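Local coordinates for trehalose operon transcriptional repressor (Bacillus subtilis, PDB 2OGG), which represses the trehalose-utilisation operon trePA and binds trehalose-6-phosphate through the C-terminal effector-binding domain described here, at residues V51-D56 and T100-E105; E77-E80 and S86-Y89. All coordinates share one frame; numbering follows the deposited sequence.

Contact 1. Residues V51-D56 and T100-E105; sequences VILDKD and TDEDRE
The short helix 101-106 of the UTRA domain packs beside strand 49-59, an inner strand of the antiparallel sheet, through L53 and K55 of the strand and E102 and D103 of the helix. The segment axes come within 9.7 Å at an angle of 126°, and the backbones are nearest at L53 and D103. The polar link is a salt bridge from K55 NZ to E102 OE1 at 3.0 Å. Its geometry is one-sided: NZ addresses the syn lone pair of OE1, the side facing the other carboxylate oxygen, while E102 OE2 stays 3.9 Å from K55 NZ. The two side chains come from opposite directions. E102 leaves the helix with CG anti to the backbone N (chi1 -178°) and runs on extended, whereas the K55 chain bends at chi3 to bring its amine to the carboxylate. L53 crosses E102 at about a right angle. The CD2 methyl of L53 lies 3.6 Å from E102 OE1, so the oxygen that accepts the lysine hydrogen bond also rests against an apolar branch. D103 is more remote, its OD1 4.0 Å from L53 CD2; its carboxylate is instead committed to R136 on strand 129-138 through a salt bridge of OD2. I41 on strand 37-46 touches both K55 and E102, extending the packing to the next strand. Within the helix start, D103 N donates to T100 OG1 at 3.2 Å, nearly straight at 163°, and a weak return bond runs from T100 N to D103 OD2. Together these make T100 the N-cap of a capping box, the reciprocal arrangement that gives acceptors to N-H groups at a helix start, here with its aspartate also tied to the neighbouring sheet.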
loop_
_atom_site.group_PDB
_atom_site.type_symbol
_atom_site.label_atom_id
_atom_site.label_comp_id
_atom_site.label_asym_id
_atom_site.label_seq_id
_atom_site.Cartn_x
_atom_site.Cartn_y
_atom_site.Cartn_z
ATOM N N VAL A 51 -16.120 -3.720 -24.021
ATOM C CA VAL A 51 -16.426 -2.742 -23.006
ATOM C C VAL A 51 -15.248 -2.017 -22.378
ATOM O O VAL A 51 -15.451 -1.026 -21.682
ATOM C CB VAL A 51 -17.340 -3.320 -21.946
ATOM C CG1 VAL A 51 -18.610 -3.811 -22.593
ATOM C CG2 VAL A 51 -16.650 -4.458 -21.249
ATOM N N ILE A 52 -14.041 -2.566 -22.533
ATOM C CA ILE A 52 -12.836 -1.917 -22.050
ATOM C C ILE A 52 -11.860 -1.716 -23.200
ATOM O O ILE A 52 -11.669 -2.610 -24.031
ATOM C CB ILE A 52 -12.147 -2.736 -20.936
ATOM C CG1 ILE A 52 -13.066 -2.845 -19.723
ATOM C CG2 ILE A 52 -10.844 -2.042 -20.490
ATOM C CD1 ILE A 52 -13.072 -4.217 -19.083
ATOM N N LEU A 53 -11.196 -0.571 -23.228
ATOM C CA LEU A 53 -10.157 -0.376 -24.225
ATOM C C LEU A 53 -8.840 -0.182 -23.515
ATOM O O LEU A 53 -8.750 0.643 -22.611
ATOM C CB LEU A 53 -10.468 0.806 -25.132
ATOM C CG LEU A 53 -9.426 0.884 -26.239
ATOM C CD1 LEU A 53 -9.746 -0.137 -27.317
ATOM C CD2 LEU A 53 -9.239 2.312 -26.788
ATOM N N ASP A 54 -7.904 -1.102 -23.742
ATOM C CA ASP A 54 -6.624 -1.094 -23.030
ATOM C C ASP A 54 -5.502 -0.620 -23.947
ATOM O O ASP A 54 -5.271 -1.203 -25.005
ATOM C CB ASP A 54 -6.306 -2.490 -22.519
ATOM C CG ASP A 54 -7.025 -2.812 -21.213
ATOM O OD1 ASP A 54 -7.091 -1.908 -20.346
ATOM O OD2 ASP A 54 -7.437 -3.990 -21.003
ATOM N N LYS A 55 -4.880 0.495 -23.606
ATOM C CA LYS A 55 -3.726 0.983 -24.382
ATOM C C LYS A 55 -2.424 0.866 -23.588
ATOM O O LYS A 55 -2.351 1.328 -22.451
ATOM C CB LYS A 55 -3.987 2.421 -24.829
ATOM C CG LYS A 55 -5.263 2.533 -25.667
ATOM C CD LYS A 55 -5.818 3.951 -25.764
ATOM C CE LYS A 55 -4.942 4.808 -26.670
ATOM N NZ LYS A 55 -5.609 6.059 -27.097
ATOM N N ASP A 56 -1.505 0.027 -24.044
ATOM C CA ASP A 56 -0.206 -0.039 -23.383
ATOM C C ASP A 56 0.867 0.580 -24.268
ATOM O O ASP A 56 0.958 0.203 -25.431
ATOM C CB ASP A 56 0.173 -1.487 -23.042
ATOM C CG ASP A 56 -0.479 -1.984 -21.743
ATOM O OD1 ASP A 56 0.118 -1.707 -20.677
ATOM O OD2 ASP A 56 -1.540 -2.691 -21.779
ATOM N N THR A 100 -14.354 9.213 -26.746
ATOM C CA THR A 100 -13.683 9.767 -27.918
ATOM C C THR A 100 -14.132 8.991 -29.152
ATOM O O THR A 100 -14.754 7.939 -29.024
ATOM C CB THR A 100 -12.181 9.537 -27.773
ATOM O OG1 THR A 100 -11.972 8.136 -27.656
ATOM C CG2 THR A 100 -11.636 10.238 -26.520
ATOM N N ASP A 101 -13.685 9.409 -30.334
ATOM C CA ASP A 101 -14.033 8.664 -31.547
ATOM C C ASP A 101 -13.456 7.239 -31.516
ATOM O O ASP A 101 -14.174 6.266 -31.723
ATOM C CB ASP A 101 -13.619 9.420 -32.812
ATOM C CG ASP A 101 -14.104 10.860 -32.810
ATOM O OD1 ASP A 101 -13.791 11.571 -31.836
ATOM O OD2 ASP A 101 -14.818 11.281 -33.754
ATOM N N GLU A 102 -12.227 7.106 -31.040
ATOM C CA GLU A 102 -11.615 5.793 -30.948
ATOM C C GLU A 102 -12.437 4.829 -30.079
ATOM O O GLU A 102 -12.635 3.659 -30.433
ATOM C CB GLU A 102 -10.192 5.922 -30.429
ATOM C CG GLU A 102 -9.463 4.606 -30.346
ATOM C CD GLU A 102 -8.143 4.756 -29.639
ATOM O OE1 GLU A 102 -8.150 5.329 -28.525
ATOM O OE2 GLU A 102 -7.098 4.408 -30.244
ATOM N N ASP A 103 -12.961 5.353 -28.975
ATOM C CA ASP A 103 -13.868 4.614 -28.086
ATOM C C ASP A 103 -15.153 4.104 -28.789
ATOM O O ASP A 103 -15.680 3.048 -28.455
ATOM C CB ASP A 103 -14.252 5.491 -26.875
ATOM C CG ASP A 103 -13.082 5.716 -25.896
ATOM O OD1 ASP A 103 -12.049 5.021 -26.023
ATOM O OD2 ASP A 103 -13.210 6.573 -24.985
ATOM N N ARG A 104 -15.707 4.877 -29.704
ATOM C CA ARG A 104 -16.980 4.490 -30.282
ATOM C C ARG A 104 -16.825 3.522 -31.447
ATOM O O ARG A 104 -17.706 2.698 -31.704
ATOM C CB ARG A 104 -17.775 5.723 -30.684
ATOM C CG ARG A 104 -17.999 6.662 -29.525
ATOM C CD ARG A 104 -18.885 7.824 -29.912
ATOM N NE ARG A 104 -20.036 7.874 -29.018
ATOM C CZ ARG A 104 -20.135 8.656 -27.947
ATOM N NH1 ARG A 104 -19.211 9.583 -27.704
ATOM N NH2 ARG A 104 -21.202 8.551 -27.159
ATOM N N GLU A 105 -15.680 3.581 -32.116
ATOM C CA GLU A 105 -15.392 2.639 -33.190
ATOM C C GLU A 105 -15.193 1.257 -32.607
ATOM O O GLU A 105 -15.737 0.285 -33.112
ATOM C CB GLU A 105 -14.112 3.020 -33.916
ATOM C CG GLU A 105 -14.269 4.054 -34.977
ATOM C CD GLU A 105 -13.121 3.984 -35.939
ATOM O OE1 GLU A 105 -12.131 3.291 -35.597
ATOM O OE2 GLU A 105 -13.267 4.486 -37.079
#

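Contact 2. Residues E77-E80 and S86-Y89; sequences EYIE and SISY
I87 presents its CD1 methyl to two residues of helix 75-83, meeting I79 CG2 at 4.0 Å and E80 OE2 at 3.3 Å. Its CB points toward the helix, and CG1 lies anti to the carbonyl carbon with chi2 near trans (-166°), which stretches the branch so that its terminal methyl makes the contact. I79 and I87 cross at about a right angle, and the methyl-to-methyl approach is ordinary apolar packing. I79 also lies against F130 and Q131 of strand 129-138, so its side chain links the helix to the sheet as well as to I87. E80 likewise crosses I87 at about a right angle. The glutamate bends at chi2 (-67°), which curls its carboxylate toward the isoleucine although its CB does not point that way. No hydrogen bond joins the two segments: E80 OE2 meets only carbon across this contact, and its charge is answered by a salt bridge from R150 of a third subunit. That arginine packs on I87 too, so one residue of another chain covers both the carboxylate and the isoleucine. A second subunit also reaches this helix, where E77 OE2 accepts from the backbone N of L85 of that copy. The segments bury 94 Å² between them, and residues of two other subunits pack around them. The contact joins the helix to the start of strand 87-98, with three residues between the two: a tight connection between consecutive helix and strand, with an isoleucine pair and a glutamate carboxylate in contact, set at the subunit interfaces of this dimer of dimers.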
loop_
_atom_site.group_PDB
_atom_site.type_symbol
_atom_site.label_atom_id
_atom_site.label_comp_id
_atom_site.label_asym_id
_atom_site.label_seq_id
_atom_site.Cartn_x
_atom_site.Cartn_y
_atom_site.Cartn_z
ATOM N N GLU A 77 1.947 -10.228 -17.151
ATOM C CA GLU A 77 2.717 -11.424 -16.828
ATOM C C GLU A 77 3.995 -11.495 -17.643
ATOM O O GLU A 77 5.078 -11.726 -17.096
ATOM C CB GLU A 77 1.863 -12.688 -16.989
ATOM C CG GLU A 77 0.829 -12.835 -15.891
ATOM C CD GLU A 77 -0.083 -14.016 -16.102
ATOM O OE1 GLU A 77 -0.093 -14.522 -17.238
ATOM O OE2 GLU A 77 -0.737 -14.475 -15.125
ATOM N N TYR A 78 3.926 -11.074 -18.898
ATOM C CA TYR A 78 5.107 -11.125 -19.730
ATOM C C TYR A 78 6.180 -10.197 -19.237
ATOM O O TYR A 78 7.374 -10.492 -19.349
ATOM C CB TYR A 78 4.785 -10.784 -21.161
ATOM C CG TYR A 78 6.006 -10.790 -22.016
ATOM C CD1 TYR A 78 6.631 -11.986 -22.370
ATOM C CD2 TYR A 78 6.501 -9.603 -22.548
ATOM C CE1 TYR A 78 7.735 -11.991 -23.243
ATOM C CE2 TYR A 78 7.627 -9.588 -23.359
ATOM C CZ TYR A 78 8.254 -10.773 -23.683
ATOM O OH TYR A 78 9.357 -10.723 -24.497
ATOM N N ILE A 79 5.761 -8.968 -18.983
ATOM C CA ILE A 79 6.653 -7.938 -18.464
ATOM C C ILE A 79 7.254 -8.255 -17.110
ATOM O O ILE A 79 8.458 -8.207 -16.950
ATOM C CB ILE A 79 5.952 -6.587 -18.456
ATOM C CG1 ILE A 79 5.754 -6.157 -19.906
ATOM C CG2 ILE A 79 6.762 -5.580 -17.701
ATOM C CD1 ILE A 79 5.357 -4.745 -20.081
ATOM N N GLU A 80 6.434 -8.708 -16.173
ATOM C CA GLU A 80 6.947 -9.167 -14.894
ATOM C C GLU A 80 7.936 -10.316 -15.079
ATOM O O GLU A 80 8.951 -10.406 -14.378
ATOM C CB GLU A 80 5.803 -9.615 -14.008
ATOM C CG GLU A 80 4.921 -8.482 -13.514
ATOM C CD GLU A 80 5.661 -7.564 -12.562
ATOM O OE1 GLU A 80 6.167 -8.062 -11.527
ATOM O OE2 GLU A 80 5.749 -6.348 -12.860
ATOM N N SER A 86 13.065 -5.409 -11.414
ATOM C CA SER A 86 13.588 -4.065 -11.639
ATOM C C SER A 86 12.470 -3.058 -11.512
ATOM O O SER A 86 12.696 -1.865 -11.659
ATOM C CB SER A 86 14.154 -3.947 -13.051
ATOM O OG SER A 86 15.162 -4.901 -13.301
ATOM N N ILE A 87 11.238 -3.545 -11.530
ATOM C CA ILE A 87 10.092 -2.657 -11.394
ATOM C C ILE A 87 9.876 -2.246 -9.945
ATOM O O ILE A 87 9.778 -3.092 -9.050
ATOM C CB ILE A 87 8.814 -3.292 -11.940
ATOM C CG1 ILE A 87 9.038 -3.725 -13.392
ATOM C CG2 ILE A 87 7.652 -2.286 -11.836
ATOM C CD1 ILE A 87 7.753 -4.054 -14.145
ATOM N N SER A 88 9.793 -0.947 -9.709
ATOM C CA SER A 88 9.818 -0.437 -8.349
ATOM C C SER A 88 8.448 -0.044 -7.814
ATOM O O SER A 88 8.000 -0.529 -6.776
ATOM C CB SER A 88 10.771 0.743 -8.251
ATOM O OG SER A 88 10.890 1.137 -6.900
ATOM N N TYR A 89 7.845 0.949 -8.443
ATOM C CA TYR A 89 6.535 1.408 -8.020
ATOM C C TYR A 89 5.751 1.796 -9.233
ATOM O O TYR A 89 6.326 2.087 -10.283
ATOM C CB TYR A 89 6.644 2.607 -7.066
ATOM C CG TYR A 89 7.310 3.840 -7.653
ATOM C CD1 TYR A 89 8.699 3.920 -7.736
ATOM C CD2 TYR A 89 6.567 4.996 -7.929
ATOM C CE1 TYR A 89 9.346 5.100 -8.153
ATOM C CE2 TYR A 89 7.196 6.193 -8.340
ATOM C CZ TYR A 89 8.592 6.234 -8.463
ATOM O OH TYR A 89 9.252 7.388 -8.874
#

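How the contacts relate
Both contacts set a short helix against a strand of the same antiparallel sheet, yet they lie on opposite sides of the chain's centre, their centres 25 Å apart. Strand 87-98 joins them in sequence, beginning in contact 2 and leading into the helix of contact 1; contact 2, at residues 77-89, is nested in the chain between the two segments of contact 1. Contact 1 is partly buried, spans 44 residues and combines an ion pair within the chain with leucine packing, with no other subunit touching its segments. Contact 2 is local and buried, has no polar bond between its segments, and has its glutamate charge met from another subunit.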